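Local atomic coordinates of 6-aminohexanoate-dimer hydrolase (Bacillus anthracis, PDB entry 4GB7), a protein that probably hydrolyses amide bonds in 6-aminohexanoate dimers or related compounds and belongs to the beta-lactamase clan. Residues T99-L104 against S407-D412. Residues are numbered along the deposited sequence; the frame is centred on the assembly and turned at random.
Sequences TPLKEL and SNMYID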
loop_
_atom_site.group_PDB
_atom_site.type_symbol
_atom_site.label_atom_id
_atom_site.label_comp_id
_atom_site.label_asym_id
_atom_site.label_seq_id
_atom_site.Cartn_x
_atom_site.Cartn_y
_atom_site.Cartn_z
ATOM N N THR A 99 3.060 -8.381 26.288
ATOM C CA THR A 99 3.859 -7.185 26.374
ATOM C C THR A 99 2.961 -5.983 26.059
ATOM O O THR A 99 2.037 -6.097 25.238
ATOM C CB THR A 99 5.097 -7.308 25.457
ATOM O OG1 THR A 99 6.054 -6.332 25.849
ATOM C CG2 THR A 99 4.725 -7.143 24.006
ATOM N N PRO A 100 3.177 -4.831 26.727
ATOM C CA PRO A 100 2.224 -3.730 26.532
ATOM C C PRO A 100 2.304 -3.124 25.117
ATOM O O PRO A 100 3.394 -2.980 24.523
ATOM C CB PRO A 100 2.581 -2.708 27.610
ATOM C CG PRO A 100 3.685 -3.263 28.356
ATOM C CD PRO A 100 4.133 -4.572 27.797
ATOM N N LEU A 101 1.160 -2.738 24.586
ATOM C CA LEU A 101 1.055 -2.313 23.195
ATOM C C LEU A 101 1.943 -1.116 22.785
ATOM O O LEU A 101 2.683 -1.203 21.806
ATOM C CB LEU A 101 -0.404 -1.966 22.891
ATOM C CG LEU A 101 -0.705 -1.366 21.527
ATOM C CD1 LEU A 101 -0.362 -2.407 20.458
ATOM C CD2 LEU A 101 -2.154 -0.925 21.452
ATOM N N LYS A 102 1.900 -0.006 23.530
ATOM C CA LYS A 102 2.652 1.179 23.094
ATOM C C LYS A 102 4.158 0.886 23.035
ATOM O O LYS A 102 4.836 1.263 22.094
ATOM C CB LYS A 102 2.331 2.416 23.965
ATOM C CG LYS A 102 2.955 3.743 23.490
ATOM C CD LYS A 102 2.847 4.828 24.575
ATOM C CE LYS A 102 3.526 6.160 24.233
ATOM N NZ LYS A 102 3.574 7.057 25.438
ATOM N N GLU A 103 4.702 0.232 24.068
ATOM C CA GLU A 103 6.101 -0.109 24.040
ATOM C C GLU A 103 6.478 -1.072 22.941
ATOM O O GLU A 103 7.557 -0.930 22.349
ATOM C CB GLU A 103 6.487 -0.716 25.379
ATOM C CG GLU A 103 6.706 0.337 26.450
ATOM C CD GLU A 103 8.016 1.074 26.242
ATOM O OE1 GLU A 103 9.066 0.490 26.648
ATOM O OE2 GLU A 103 8.033 2.191 25.651
ATOM N N LEU A 104 5.582 -1.992 22.614
ATOM C CA LEU A 104 5.828 -2.988 21.535
ATOM C C LEU A 104 5.898 -2.232 20.184
ATOM O O LEU A 104 6.817 -2.411 19.382
ATOM C CB LEU A 104 4.753 -4.063 21.495
ATOM C CG LEU A 104 4.763 -5.066 20.317
ATOM C CD1 LEU A 104 5.929 -6.036 20.455
ATOM C CD2 LEU A 104 3.434 -5.796 20.293
ATOM N N SER A 407 -0.574 -9.235 13.379
ATOM C CA SER A 407 -1.806 -9.761 12.821
ATOM C C SER A 407 -2.738 -10.290 13.901
ATOM O O SER A 407 -3.940 -10.059 13.871
ATOM C CB SER A 407 -1.503 -10.865 11.799
ATOM O OG SER A 407 -0.805 -10.318 10.701
ATOM N N ASN A 408 -2.147 -10.985 14.883
ATOM C CA ASN A 408 -2.902 -11.509 15.992
ATOM C C ASN A 408 -3.338 -10.386 16.946
ATOM O O ASN A 408 -4.450 -10.424 17.474
ATOM C CB ASN A 408 -2.074 -12.551 16.741
ATOM C CG ASN A 408 -2.157 -13.919 16.067
ATOM O OD1 ASN A 408 -3.212 -14.580 16.167
ATOM N ND2 ASN A 408 -1.076 -14.328 15.339
HETATM N N MSE A 409 -2.487 -9.397 17.166
HETATM C CA MSE A 409 -2.808 -8.235 18.022
HETATM C C MSE A 409 -4.027 -7.486 17.478
HETATM O O MSE A 409 -4.893 -7.015 18.237
HETATM C CB MSE A 409 -1.602 -7.306 18.035
HETATM C CG MSE A 409 -1.720 -6.015 18.790
HETATM SE SE MSE A 409 -0.035 -5.123 18.427
HETATM C CE MSE A 409 -0.577 -4.147 16.866
ATOM N N TYR A 410 -4.146 -7.405 16.148
ATOM C CA TYR A 410 -5.305 -6.692 15.591
ATOM C C TYR A 410 -6.632 -7.404 15.924
ATOM O O TYR A 410 -7.659 -6.772 16.162
ATOM C CB TYR A 410 -5.175 -6.562 14.098
ATOM C CG TYR A 410 -3.983 -5.788 13.585
ATOM C CD1 TYR A 410 -3.277 -4.892 14.355
ATOM C CD2 TYR A 410 -3.546 -5.998 12.316
ATOM C CE1 TYR A 410 -2.163 -4.233 13.836
ATOM C CE2 TYR A 410 -2.469 -5.342 11.799
ATOM C CZ TYR A 410 -1.750 -4.462 12.577
ATOM O OH TYR A 410 -0.651 -3.814 12.006
ATOM N N ILE A 411 -6.607 -8.728 15.924
ATOM C CA ILE A 411 -7.747 -9.527 16.356
ATOM C C ILE A 411 -8.061 -9.300 17.838
ATOM O O ILE A 411 -9.222 -9.052 18.215
ATOM C CB ILE A 411 -7.546 -11.032 16.048
ATOM C CG1 ILE A 411 -7.345 -11.278 14.542
ATOM C CG2 ILE A 411 -8.770 -11.804 16.584
ATOM C CD1 ILE A 411 -6.946 -12.695 14.150
ATOM N N ASP A 412 -7.047 -9.353 18.697
ATOM C CA ASP A 412 -7.263 -9.086 20.082
ATOM C C ASP A 412 -7.774 -7.692 20.388
ATOM O O ASP A 412 -8.655 -7.533 21.259
ATOM C CB ASP A 412 -5.998 -9.349 20.883
ATOM C CG ASP A 412 -5.648 -10.846 20.967
ATOM O OD1 ASP A 412 -6.534 -11.736 20.762
ATOM O OD2 ASP A 412 -4.474 -11.113 21.285
#
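Met409, present as selenomethionine, reaches across and brings its selenium up against one methyl each of Leu101 and Leu104, one turn apart on the facing helix. The tight spot is at Leu101, whose CD1 methyl lies 3.4 Å from Met409 SE; the two side chains meet at about a right angle. CE of Met409 is 4.0 Å from that same CD1 of Leu101, so one leucine methyl touches the last two atoms of the side chain. Leu104 packs less closely: its CD2 comes to 4.0 Å from Met409 SE, and the two side chains run past each other in opposite senses. Met409 spans the gap by staying extended through chi1 (177°) and chi2 (-176°); the bend comes only at chi3, 91°, which swings CE aside.

The backbones stay well apart, Leu101 CA to Met409 CA 8.8 Å, and the contact is purely apolar, burying 104 Å². All three touching residues are buried, whereas Lys102, Glu103 and Asn408 point to the outside of the molecule.

Val91 of strand 90-92 touches all three side chains, and Tyr123 of strand 120-126 packs on Leu101. Through this cluster helix 101-107 meets the C-terminal helix 402-417, which lays Tyr410 and Ile411 against strand 377-382 of the five-stranded antiparallel sheet. Such a helix on the sheet is consistent with the serine beta-lactamase/penicillin-binding-protein fold, and the contact is structural packing beside edge strand 120-126.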